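Local coordinates for cryptic loci regulator 2 (PDB 5IKJ), which promotes transcriptional silencing of heterochromatin in fission yeast upstream of histone deacetylases and is required for silencing by the SHREC repressor complex, at residues A[12-16]-A[141-146]; A[63-67]-A[190-194]; A[74-78]-A[232-238]; A[225-229]-A[363-367]. All coordinates share one frame; numbering follows the deposited sequence.

Overall arrangement
Starting at the N terminus, residues 12-16 form the first half of contact 1, whose loop closes when 141-146 pairs alongside as a parallel strand. Within that loop helix 50-67 opens contact 2, closed by helix 183-195 of the zinc-bearing region, and helix 75-82 opens contact 3, closed by the end of helix 214-237. These three loops cross one another, and none nests. Contact 4 opens at 225-229 on the same long helix and closes at the loop 363-367; it crosses contact 3 and follows contacts 1 and 2 in series. Contacts 1 and 2 touch, as do 2 and 4, and 3 and 4, making a continuous path from the N-terminal strand to the long helix.

Contact 1: A[12-16]-A[141-146]; sequences MPAIT and NYYLAS
Ile15 and Tyr143 join two short parallel strands, 14-17 and 143-144. Ile15 turns both its N and its O to the neighbouring strand: its N donates to Tyr143 O at 2.9 Å, while its O accepts from Ala145 N at 2.8 Å. Two residues earlier Tyr143 N binds Pro13 O in the longest of the three hydrogen bonds (3.2 Å), less straight than that from Ile15 N (141° against 164° at the hydrogen). CA-H...O contacts from Tyr142 to Pro13 O, Ala14 to Tyr143 O and Leu144 to Ile15 O accompany these bonds.

The pyrrolidine of Pro13 lies on the phenol ring of Tyr142, with CG 3.7 Å from the ring centroid and nearly above it, a CH-pi contact over the face. At the edge of the same ring Ile15 CD1 approaches Tyr142 CD2 to 3.8 Å. The Tyr143 ring lies on the other side of the strand pair. Its CG stands between the backbone N and the carbonyl carbon (chi1 76°), which turns the ring back over Ala14, whose CA faces it off-centre and whose CB meets Tyr143 OH at 3.5 Å.

Among the remaining side chains, the folded chain of Met12 crosses Asn141 at about a right angle, SD coming within 3.5 Å of ND2. Ala14 CB and Ala145 CB also meet.

Helix 50-67 packs against segment 141-146: Tyr142 touches Ala64 and Leu144 touches Cys59, and Arg56 bonds to Leu144 O. Tyr142 OH is bound by Thr136 O. Ile15 and Thr16 also pair with an antiparallel strand of another chain, extending the sheet across the interface.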
loop_
_atom_site.group_PDB
_atom_site.type_symbol
_atom_site.label_atom_id
_atom_site.label_comp_id
_atom_site.label_asym_id
_atom_site.label_seq_id
_atom_site.Cartn_x
_atom_site.Cartn_y
_atom_site.Cartn_z
ATOM N N MET A 12 -10.143 22.888 15.077
ATOM C CA MET A 12 -8.741 22.593 15.490
ATOM C C MET A 12 -8.694 21.355 16.386
ATOM O O MET A 12 -8.720 21.475 17.611
ATOM C CB MET A 12 -8.136 23.795 16.219
ATOM C CG MET A 12 -8.126 25.084 15.404
ATOM S SD MET A 12 -6.647 25.269 14.390
ATOM C CE MET A 12 -5.412 25.598 15.646
ATOM N N PRO A 13 -8.628 20.169 15.783
ATOM C CA PRO A 13 -8.609 18.938 16.588
ATOM C C PRO A 13 -7.376 18.873 17.478
ATOM O O PRO A 13 -6.252 19.112 17.032
ATOM C CB PRO A 13 -8.611 17.824 15.533
ATOM C CG PRO A 13 -9.148 18.469 14.292
ATOM C CD PRO A 13 -8.655 19.878 14.340
ATOM N N ALA A 14 -7.598 18.539 18.747
ATOM C CA ALA A 14 -6.544 18.475 19.748
ATOM C C ALA A 14 -6.250 17.019 20.085
ATOM O O ALA A 14 -7.163 16.263 20.432
ATOM C CB ALA A 14 -6.948 19.247 21.004
ATOM N N ILE A 15 -4.976 16.636 19.989
ATOM C CA ILE A 15 -4.545 15.250 20.149
ATOM C C ILE A 15 -3.930 15.069 21.528
ATOM O O ILE A 15 -3.156 15.915 21.993
ATOM C CB ILE A 15 -3.547 14.855 19.041
ATOM C CG1 ILE A 15 -4.241 14.844 17.677
ATOM C CG2 ILE A 15 -2.930 13.486 19.325
ATOM C CD1 ILE A 15 -3.286 14.779 16.502
ATOM N N THR A 16 -4.271 13.959 22.183
ATOM C CA THR A 16 -3.692 13.587 23.465
ATOM C C THR A 16 -3.190 12.151 23.394
ATOM O O THR A 16 -3.773 11.305 22.711
ATOM C CB THR A 16 -4.707 13.717 24.613
ATOM O OG1 THR A 16 -5.345 14.998 24.550
ATOM C CG2 THR A 16 -4.019 13.567 25.965
ATOM N N ASN A 141 -4.301 21.538 10.726
ATOM C CA ASN A 141 -4.884 22.183 11.895
ATOM C C ASN A 141 -4.684 21.395 13.182
ATOM O O ASN A 141 -4.776 21.980 14.267
ATOM C CB ASN A 141 -6.384 22.406 11.680
ATOM C CG ASN A 141 -6.683 23.687 10.932
ATOM O OD1 ASN A 141 -5.915 24.111 10.067
ATOM N ND2 ASN A 141 -7.800 24.319 11.268
ATOM N N TYR A 142 -4.415 20.095 13.093
ATOM C CA TYR A 142 -4.255 19.285 14.290
ATOM C C TYR A 142 -3.070 19.782 15.113
ATOM O O TYR A 142 -2.133 20.398 14.598
ATOM C CB TYR A 142 -4.055 17.813 13.927
ATOM C CG TYR A 142 -5.286 17.129 13.371
ATOM C CD1 TYR A 142 -5.920 17.609 12.235
ATOM C CD2 TYR A 142 -5.802 15.987 13.974
ATOM C CE1 TYR A 142 -7.037 16.982 11.719
ATOM C CE2 TYR A 142 -6.920 15.352 13.465
ATOM C CZ TYR A 142 -7.533 15.855 12.337
ATOM O OH TYR A 142 -8.646 15.232 11.823
ATOM N N TYR A 143 -3.120 19.504 16.412
ATOM C CA TYR A 143 -2.068 19.939 17.317
ATOM C C TYR A 143 -2.152 19.116 18.593
ATOM O O TYR A 143 -3.229 18.652 18.977
ATOM C CB TYR A 143 -2.183 21.432 17.636
ATOM C CG TYR A 143 -3.277 21.764 18.624
ATOM C CD1 TYR A 143 -4.587 21.949 18.203
ATOM C CD2 TYR A 143 -2.998 21.895 19.977
ATOM C CE1 TYR A 143 -5.590 22.254 19.105
ATOM C CE2 TYR A 143 -3.991 22.198 20.885
ATOM C CZ TYR A 143 -5.286 22.378 20.445
ATOM O OH TYR A 143 -6.278 22.680 21.351
ATOM N N LEU A 144 -1.005 18.942 19.242
ATOM C CA LEU A 144 -0.947 18.226 20.513
ATOM C C LEU A 144 -1.566 19.086 21.606
ATOM O O LEU A 144 -1.041 20.155 21.940
ATOM C CB LEU A 144 0.497 17.871 20.857
ATOM C CG LEU A 144 0.905 16.411 20.654
ATOM C CD1 LEU A 144 0.598 15.944 19.237
ATOM C CD2 LEU A 144 2.383 16.231 20.968
ATOM N N ALA A 145 -2.692 18.628 22.160
ATOM C CA ALA A 145 -3.259 19.284 23.333
ATOM C C ALA A 145 -2.222 19.428 24.432
ATOM O O ALA A 145 -2.233 20.412 25.180
ATOM C CB ALA A 145 -4.454 18.489 23.863
ATOM N N SER A 146 -1.318 18.461 24.542
ATOM C CA SER A 146 -0.350 18.421 25.626
ATOM C C SER A 146 0.772 17.472 25.241
ATOM O O SER A 146 0.553 16.495 24.521
ATOM C CB SER A 146 -1.006 17.968 26.934
ATOM O OG SER A 146 -0.034 17.700 27.929
#

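Contact 2: A[63-67]-A[190-194]; sequences LAQHV and LYWLI
Tyr191 and His66 stack face to face where helix 50-67 meets helix 183-195. Their ring centroids are 3.5 Å apart and the planes are inclined by only 8°, so each ring covers the centre of the other's face. His66 ND1 lies particularly close to Tyr191 CD1, at 3.1 Å. Both side chains leave their helices with CG anti to the backbone N (chi1 177° for Tyr191) and cross at about a right angle as they meet. The rotation of the imidazole is also set by its far nitrogen, NE2, which is hydrogen-bonded to Glu225; a carboxylate there would be expected to stabilise positive charge on the histidine and so to polarise the stack.

Leu63, one turn earlier, divides its two methyl groups. CD1 comes to the edge of the Tyr191 ring; the Leu63 and Ile194 side chains pass in opposed directions, Leu63 CD1 touching Ile194 CG1 at 3.8 Å. Leu63 CD2 meets Leu190 CD2 at 3.9 Å.

Beside these residues Val67 and Ile194 meet end on. Val67 CG2 and Ile194 CD1 are 3.2 Å apart, closer than two methyl groups normally pack.

The short helical segments cross at -52° with axes 10.8 Å apart. Leu63 meets Leu190 and Ile194, and Val67 meets Ile194, residues spaced by four on each helix, consistent with ridges-into-grooves packing of i±4 rows. Helix 183-195 also carries His189, which binds zinc together with Cys204, Cys206 and Cys209; the packing thus joins helix 50-67 to a helix of the three-cysteine, one-histidine zinc site, with Leu190 near those ligands but not touching them.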
loop_
_atom_site.group_PDB
_atom_site.type_symbol
_atom_site.label_atom_id
_atom_site.label_comp_id
_atom_site.label_asym_id
_atom_site.label_seq_id
_atom_site.Cartn_x
_atom_site.Cartn_y
_atom_site.Cartn_z
ATOM N N LEU A 63 2.086 14.133 13.131
ATOM C CA LEU A 63 1.479 12.918 13.660
ATOM C C LEU A 63 0.173 12.615 12.937
ATOM O O LEU A 63 -0.051 11.490 12.475
ATOM C CB LEU A 63 1.244 13.056 15.165
ATOM C CG LEU A 63 0.653 11.825 15.859
ATOM C CD1 LEU A 63 1.547 10.609 15.654
ATOM C CD2 LEU A 63 0.440 12.084 17.347
ATOM N N ALA A 64 -0.698 13.620 12.812
ATOM C CA ALA A 64 -1.976 13.415 12.136
ATOM C C ALA A 64 -1.774 12.953 10.700
ATOM O O ALA A 64 -2.456 12.034 10.233
ATOM C CB ALA A 64 -2.799 14.702 12.171
ATOM N N GLN A 65 -0.844 13.584 9.978
ATOM C CA GLN A 65 -0.563 13.173 8.609
ATOM C C GLN A 65 0.084 11.798 8.546
ATOM O O GLN A 65 0.071 11.167 7.486
ATOM C CB GLN A 65 0.334 14.209 7.929
ATOM C CG GLN A 65 -0.330 15.566 7.748
ATOM C CD GLN A 65 0.644 16.647 7.324
ATOM O OE1 GLN A 65 1.836 16.393 7.156
ATOM N NE2 GLN A 65 0.138 17.864 7.150
ATOM N N HIS A 66 0.643 11.318 9.658
ATOM C CA HIS A 66 1.223 9.982 9.684
ATOM C C HIS A 66 0.162 8.935 10.000
ATOM O O HIS A 66 0.011 7.951 9.268
ATOM C CB HIS A 66 2.353 9.930 10.711
ATOM C CG HIS A 66 3.338 8.827 10.480
ATOM N ND1 HIS A 66 4.519 8.733 11.183
ATOM C CD2 HIS A 66 3.319 7.771 9.632
ATOM C CE1 HIS A 66 5.188 7.669 10.777
ATOM N NE2 HIS A 66 4.482 7.068 9.835
ATOM N N VAL A 67 -0.591 9.138 11.083
ATOM C CA VAL A 67 -1.569 8.139 11.504
ATOM C C VAL A 67 -2.706 8.045 10.497
ATOM O O VAL A 67 -3.176 6.948 10.172
ATOM C CB VAL A 67 -2.100 8.459 12.913
ATOM C CG1 VAL A 67 -2.929 7.294 13.445
ATOM C CG2 VAL A 67 -0.957 8.754 13.860
ATOM N N LEU A 190 7.154 9.663 19.257
ATOM C CA LEU A 190 5.752 10.026 19.432
ATOM C C LEU A 190 4.846 9.093 18.642
ATOM O O LEU A 190 3.817 8.632 19.151
ATOM C CB LEU A 190 5.525 11.474 18.997
ATOM C CG LEU A 190 4.080 11.976 19.082
ATOM C CD1 LEU A 190 3.584 11.958 20.519
ATOM C CD2 LEU A 190 3.948 13.370 18.486
ATOM N N TYR A 191 5.210 8.809 17.391
ATOM C CA TYR A 191 4.394 7.943 16.550
ATOM C C TYR A 191 4.351 6.522 17.100
ATOM O O TYR A 191 3.326 5.840 16.994
ATOM C CB TYR A 191 4.940 7.962 15.124
ATOM C CG TYR A 191 4.226 7.043 14.165
ATOM C CD1 TYR A 191 3.012 7.406 13.597
ATOM C CD2 TYR A 191 4.775 5.818 13.815
ATOM C CE1 TYR A 191 2.361 6.568 12.713
ATOM C CE2 TYR A 191 4.133 4.975 12.933
ATOM C CZ TYR A 191 2.927 5.355 12.385
ATOM O OH TYR A 191 2.283 4.515 11.506
ATOM N N TRP A 192 5.454 6.060 17.692
ATOM C CA TRP A 192 5.467 4.741 18.317
ATOM C C TRP A 192 4.563 4.701 19.543
ATOM O O TRP A 192 3.919 3.682 19.813
ATOM C CB TRP A 192 6.898 4.362 18.694
ATOM C CG TRP A 192 7.002 3.114 19.511
ATOM C CD1 TRP A 192 6.974 1.829 19.054
ATOM C CD2 TRP A 192 7.162 3.029 20.933
ATOM N NE1 TRP A 192 7.101 0.950 20.102
ATOM C CE2 TRP A 192 7.218 1.662 21.266
ATOM C CE3 TRP A 192 7.260 3.977 21.957
ATOM C CZ2 TRP A 192 7.368 1.218 22.579
ATOM C CZ3 TRP A 192 7.407 3.535 23.259
ATOM C CH2 TRP A 192 7.461 2.167 23.559
ATOM N N LEU A 193 4.503 5.802 20.298
ATOM C CA LEU A 193 3.693 5.825 21.512
ATOM C C LEU A 193 2.215 5.644 21.200
ATOM O O LEU A 193 1.489 4.996 21.962
ATOM C CB LEU A 193 3.918 7.134 22.269
ATOM C CG LEU A 193 5.181 7.227 23.128
ATOM C CD1 LEU A 193 5.348 8.643 23.656
ATOM C CD2 LEU A 193 5.133 6.229 24.279
ATOM N N ILE A 194 1.747 6.204 20.085
ATOM C CA ILE A 194 0.330 6.126 19.752
ATOM C C ILE A 194 -0.009 4.942 18.852
ATOM O O ILE A 194 -1.192 4.587 18.736
ATOM C CB ILE A 194 -0.154 7.424 19.083
ATOM C CG1 ILE A 194 0.557 7.642 17.755
ATOM C CG2 ILE A 194 0.059 8.618 20.001
ATOM C CD1 ILE A 194 -0.233 7.190 16.565
#

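Contact 3: A[74-78]-A[232-238]; sequences TQPIL and KDDTYTW
The indole of Trp238 meets Thr74 at its edge: NE1 donates to OG1 at 3.1 Å, and the hydroxyl oxygen lies just 10° out of the ring plane. One face of the indole is covered toward its rim by the methyl CG2 of Thr237, while Ile77 and Leu78 approach the benzo part obliquely, Leu78 CD1 being 4.0 Å from Trp238 CH2. The Tyr236 ring has Lys232 NZ above one face, offset toward the rim, and Gln75 OE1 in plane at its edge. The amide of Gln75 is inclined by 41° to that ring. The Gln75 side chain crosses that of Lys232 at about a right angle, Gln75 NE2 lying 3.4 Å from Lys232 CE.

Gln75 is a knob in a hole made by Lys232, Asp233, Tyr236 and Thr237, and joins the first turn of helix 75-82 to the end of helix 214-237, which widens into a pi-type turn. A bend at chi2 (-52°) brings Gln75 NE2 to Thr237 OG1, 3.0 Å away and almost within the amide plane. Thr237 OG1 in turn donates to the anti lone pair of Asp233 OD1 at 2.9 Å, giving a relay from amide to hydroxyl to carboxylate. Thr74 and Asp233 point at each other, Thr74 OG1 facing both carboxylate oxygens at long, weak distances. Lys232 NZ bonds to the backbone of another chain, and Leu266 of strand 255-266 packs on Thr74, Ile77 and Trp238.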
loop_
_atom_site.group_PDB
_atom_site.type_symbol
_atom_site.label_atom_id
_atom_site.label_comp_id
_atom_site.label_asym_id
_atom_site.label_seq_id
_atom_site.Cartn_x
_atom_site.Cartn_y
_atom_site.Cartn_z
ATOM N N THR A 74 -2.780 8.511 -1.423
ATOM C CA THR A 74 -3.488 9.332 -2.396
ATOM C C THR A 74 -4.938 9.559 -1.989
ATOM O O THR A 74 -5.736 10.028 -2.809
ATOM C CB THR A 74 -3.428 8.693 -3.788
ATOM O OG1 THR A 74 -4.204 7.489 -3.802
ATOM C CG2 THR A 74 -1.988 8.369 -4.170
ATOM N N GLN A 75 -5.298 9.241 -0.744
ATOM C CA GLN A 75 -6.678 9.418 -0.304
ATOM C C GLN A 75 -7.136 10.869 -0.371
ATOM O O GLN A 75 -8.309 11.099 -0.714
ATOM C CB GLN A 75 -6.844 8.865 1.119
ATOM C CG GLN A 75 -6.568 7.375 1.242
ATOM C CD GLN A 75 -7.342 6.554 0.233
ATOM O OE1 GLN A 75 -8.553 6.721 0.080
ATOM N NE2 GLN A 75 -6.644 5.675 -0.478
ATOM N N PRO A 76 -6.309 11.870 -0.059
ATOM C CA PRO A 76 -6.759 13.257 -0.256
ATOM C C PRO A 76 -7.173 13.552 -1.685
ATOM O O PRO A 76 -8.053 14.394 -1.902
ATOM C CB PRO A 76 -5.535 14.083 0.164
ATOM C CG PRO A 76 -4.793 13.202 1.106
ATOM C CD PRO A 76 -4.986 11.809 0.588
ATOM N N ILE A 77 -6.571 12.881 -2.668
ATOM C CA ILE A 77 -6.957 13.098 -4.058
ATOM C C ILE A 77 -8.351 12.540 -4.315
ATOM O O ILE A 77 -9.171 13.173 -4.991
ATOM C CB ILE A 77 -5.912 12.481 -5.008
ATOM C CG1 ILE A 77 -4.551 13.149 -4.788
ATOM C CG2 ILE A 77 -6.354 12.630 -6.462
ATOM C CD1 ILE A 77 -3.422 12.567 -5.618
ATOM N N LEU A 78 -8.647 11.351 -3.785
ATOM C CA LEU A 78 -9.988 10.799 -3.939
ATOM C C LEU A 78 -11.009 11.622 -3.166
ATOM O O LEU A 78 -12.138 11.816 -3.631
ATOM C CB LEU A 78 -10.021 9.339 -3.476
ATOM C CG LEU A 78 -11.376 8.639 -3.628
ATOM C CD1 LEU A 78 -11.773 8.536 -5.096
ATOM C CD2 LEU A 78 -11.367 7.260 -2.982
ATOM N N LYS A 232 -3.934 -0.507 -1.280
ATOM C CA LYS A 232 -5.234 0.149 -1.226
ATOM C C LYS A 232 -5.617 0.724 -2.584
ATOM O O LYS A 232 -6.772 0.619 -3.008
ATOM C CB LYS A 232 -5.212 1.244 -0.161
ATOM C CG LYS A 232 -6.580 1.766 0.240
ATOM C CD LYS A 232 -6.465 2.755 1.391
ATOM C CE LYS A 232 -7.803 3.393 1.737
ATOM N NZ LYS A 232 -8.777 2.418 2.304
ATOM N N ASP A 233 -4.656 1.330 -3.286
ATOM C CA ASP A 233 -4.962 1.916 -4.586
ATOM C C ASP A 233 -5.272 0.842 -5.621
ATOM O O ASP A 233 -6.163 1.021 -6.458
ATOM C CB ASP A 233 -3.801 2.795 -5.053
ATOM C CG ASP A 233 -3.609 4.023 -4.182
ATOM O OD1 ASP A 233 -4.528 4.353 -3.404
ATOM O OD2 ASP A 233 -2.539 4.659 -4.280
ATOM N N ASP A 234 -4.556 -0.284 -5.575
ATOM C CA ASP A 234 -4.771 -1.348 -6.550
ATOM C C ASP A 234 -6.061 -2.122 -6.305
ATOM O O ASP A 234 -6.512 -2.845 -7.201
ATOM C CB ASP A 234 -3.586 -2.316 -6.539
ATOM C CG ASP A 234 -2.384 -1.777 -7.293
ATOM O OD1 ASP A 234 -2.406 -0.592 -7.690
ATOM O OD2 ASP A 234 -1.413 -2.538 -7.486
ATOM N N THR A 235 -6.662 -1.999 -5.118
ATOM C CA THR A 235 -7.870 -2.745 -4.793
ATOM C C THR A 235 -9.034 -1.879 -4.328
ATOM O O THR A 235 -10.161 -2.383 -4.281
ATOM C CB THR A 235 -7.581 -3.788 -3.701
ATOM O OG1 THR A 235 -7.236 -3.126 -2.479
ATOM C CG2 THR A 235 -6.438 -4.705 -4.116
ATOM N N TYR A 236 -8.807 -0.608 -3.993
ATOM C CA TYR A 236 -9.867 0.234 -3.451
ATOM C C TYR A 236 -9.926 1.592 -4.143
ATOM O O TYR A 236 -10.987 1.996 -4.629
ATOM C CB TYR A 236 -9.670 0.410 -1.942
ATOM C CG TYR A 236 -10.575 1.439 -1.302
ATOM C CD1 TYR A 236 -11.869 1.113 -0.918
ATOM C CD2 TYR A 236 -10.128 2.731 -1.067
ATOM C CE1 TYR A 236 -12.695 2.049 -0.328
ATOM C CE2 TYR A 236 -10.948 3.674 -0.479
ATOM C CZ TYR A 236 -12.229 3.328 -0.111
ATOM O OH TYR A 236 -13.044 4.267 0.476
ATOM N N THR A 237 -8.797 2.302 -4.203
ATOM C CA THR A 237 -8.815 3.692 -4.653
ATOM C C THR A 237 -8.851 3.794 -6.176
ATOM O O THR A 237 -9.767 4.394 -6.748
ATOM C CB THR A 237 -7.599 4.435 -4.098
ATOM O OG1 THR A 237 -7.288 3.939 -2.788
ATOM C CG2 THR A 237 -7.884 5.925 -4.008
ATOM N N TRP A 238 -7.855 3.220 -6.848
ATOM C CA TRP A 238 -7.753 3.267 -8.307
ATOM C C TRP A 238 -7.534 1.858 -8.843
ATOM O O TRP A 238 -6.512 1.564 -9.471
ATOM C CB TRP A 238 -6.621 4.203 -8.732
ATOM C CG TRP A 238 -6.518 5.441 -7.893
ATOM C CD1 TRP A 238 -5.593 5.699 -6.924
ATOM C CD2 TRP A 238 -7.375 6.589 -7.944
ATOM N NE1 TRP A 238 -5.818 6.936 -6.369
ATOM C CE2 TRP A 238 -6.906 7.503 -6.979
ATOM C CE3 TRP A 238 -8.492 6.932 -8.711
ATOM C CZ2 TRP A 238 -7.515 8.737 -6.760
ATOM C CZ3 TRP A 238 -9.095 8.159 -8.494
ATOM C CH2 TRP A 238 -8.605 9.046 -7.527
#

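Contact 4: A[225-229]-A[363-367]; sequences ERMFH and TVLPT
Glu225 and Leu365 mark the nearest approach of the two backbones, with CA atoms 7.5 Å apart, as the extended, irregular segment 363-367 passes the helical turn 225-229. At this separation the side chains make the contact, without a hydrogen bond between the segments.

Phe228 carries much of it. With CG anti to the backbone N (chi1 166°), its ring extends toward the loop and receives Pro366 over one face: CD stands 3.7 Å from the ring centroid, 15° off the normal, in a CH-pi contact, with CG beside it. Thr363 CG2 comes to the ring edge, 4.1 Å from Phe228 CE2, as the two side chains pass one another pointing opposite ways. Leu365 spreads its methyl groups between neighbours, CD1 reaching Phe228 CD2 at 4.1 Å and CD2 lying against the carboxylate carbon of Glu225, CD, at 3.7 Å. Within the helix the edge of the Phe228 ring, at CD2, stands over the face of the His229 imidazole.

The polar ends have other partners. The Glu225 carboxylate accepts from Gln221 and the backbone N of Ala71 as well as from His66, and His229 NE2 bonds to Gly69 O, while Leu365 pairs through its backbone with Val67. The loop is therefore fixed to the long helix by apolar contact, and the buried carboxylate, gripped by several donors, probably remains charged beside the leucine methyl.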
loop_
_atom_site.group_PDB
_atom_site.type_symbol
_atom_site.label_atom_id
_atom_site.label_comp_id
_atom_site.label_asym_id
_atom_site.label_seq_id
_atom_site.Cartn_x
_atom_site.Cartn_y
_atom_site.Cartn_z
ATOM N N GLU A 225 4.622 1.654 4.597
ATOM C CA GLU A 225 3.516 2.592 4.439
ATOM C C GLU A 225 3.137 2.747 2.972
ATOM O O GLU A 225 1.953 2.738 2.619
ATOM C CB GLU A 225 3.889 3.944 5.045
ATOM C CG GLU A 225 4.141 3.897 6.541
ATOM C CD GLU A 225 4.579 5.234 7.104
ATOM O OE1 GLU A 225 4.466 6.251 6.388
ATOM O OE2 GLU A 225 5.042 5.267 8.262
ATOM N N ARG A 226 4.133 2.846 2.109
ATOM C CA ARG A 226 3.865 2.974 0.693
ATOM C C ARG A 226 3.250 1.694 0.145
ATOM O O ARG A 226 2.387 1.745 -0.711
ATOM C CB ARG A 226 5.131 3.357 -0.070
ATOM C CG ARG A 226 5.596 4.772 0.215
ATOM C CD ARG A 226 6.588 5.280 -0.812
ATOM N NE ARG A 226 7.768 4.439 -0.899
ATOM C CZ ARG A 226 8.015 3.618 -1.907
ATOM N NH1 ARG A 226 9.106 2.882 -1.899
ATOM N NH2 ARG A 226 7.178 3.539 -2.924
ATOM N N MET A 227 3.683 0.547 0.640
ATOM C CA MET A 227 3.121 -0.706 0.164
ATOM C C MET A 227 1.642 -0.766 0.498
ATOM O O MET A 227 0.835 -1.158 -0.327
ATOM C CB MET A 227 3.828 -1.904 0.768
ATOM C CG MET A 227 3.263 -3.221 0.281
ATOM S SD MET A 227 4.219 -4.619 0.842
ATOM C CE MET A 227 4.108 -4.398 2.604
ATOM N N PHE A 228 1.290 -0.378 1.714
ATOM C CA PHE A 228 -0.112 -0.370 2.117
ATOM C C PHE A 228 -0.949 0.460 1.155
ATOM O O PHE A 228 -2.020 0.031 0.709
ATOM C CB PHE A 228 -0.246 0.170 3.542
ATOM C CG PHE A 228 -1.656 0.523 3.924
ATOM C CD1 PHE A 228 -2.533 -0.453 4.369
ATOM C CD2 PHE A 228 -2.106 1.832 3.839
ATOM C CE1 PHE A 228 -3.829 -0.132 4.717
ATOM C CE2 PHE A 228 -3.403 2.157 4.186
ATOM C CZ PHE A 228 -4.266 1.175 4.627
ATOM N N HIS A 229 -0.468 1.658 0.816
ATOM C CA HIS A 229 -1.233 2.540 -0.057
ATOM C C HIS A 229 -1.194 2.075 -1.506
ATOM O O HIS A 229 -2.150 2.311 -2.255
ATOM C CB HIS A 229 -0.718 3.970 0.073
ATOM C CG HIS A 229 -1.172 4.653 1.323
ATOM N ND1 HIS A 229 -2.485 5.012 1.537
ATOM C CD2 HIS A 229 -0.494 5.032 2.433
ATOM C CE1 HIS A 229 -2.597 5.586 2.722
ATOM N NE2 HIS A 229 -1.403 5.613 3.285
ATOM N N THR A 363 -8.763 7.184 6.708
ATOM C CA THR A 363 -7.894 6.036 6.482
ATOM C C THR A 363 -6.868 5.972 7.606
ATOM O O THR A 363 -6.063 6.896 7.770
ATOM C CB THR A 363 -7.202 6.142 5.124
ATOM O OG1 THR A 363 -8.186 6.178 4.082
ATOM C CG2 THR A 363 -6.270 4.956 4.894
ATOM N N VAL A 364 -6.896 4.890 8.379
ATOM C CA VAL A 364 -5.998 4.716 9.515
ATOM C C VAL A 364 -4.845 3.820 9.089
ATOM O O VAL A 364 -5.058 2.706 8.593
ATOM C CB VAL A 364 -6.738 4.132 10.731
ATOM C CG1 VAL A 364 -5.802 4.053 11.931
ATOM C CG2 VAL A 364 -7.954 4.985 11.063
ATOM N N LEU A 365 -3.628 4.301 9.295
ATOM C CA LEU A 365 -2.438 3.597 8.843
ATOM C C LEU A 365 -2.148 2.425 9.775
ATOM O O LEU A 365 -1.872 2.648 10.959
ATOM C CB LEU A 365 -1.252 4.547 8.820
ATOM C CG LEU A 365 0.078 4.039 8.270
ATOM C CD1 LEU A 365 -0.034 3.733 6.786
ATOM C CD2 LEU A 365 1.147 5.087 8.537
ATOM N N PRO A 366 -2.193 1.184 9.296
ATOM C CA PRO A 366 -1.871 0.055 10.170
ATOM C C PRO A 366 -0.370 -0.123 10.337
ATOM O O PRO A 366 0.420 0.142 9.428
ATOM C CB PRO A 366 -2.490 -1.138 9.435
ATOM C CG PRO A 366 -2.362 -0.772 8.007
ATOM C CD PRO A 366 -2.531 0.732 7.933
ATOM N N THR A 367 0.017 -0.570 11.528
ATOM C CA THR A 367 1.404 -0.919 11.835
ATOM C C THR A 367 1.426 -2.412 12.140
ATOM O O THR A 367 1.201 -2.829 13.279
ATOM C CB THR A 367 1.951 -0.086 13.002
ATOM O OG1 THR A 367 1.066 -0.183 14.127
ATOM C CG2 THR A 367 2.098 1.375 12.589
#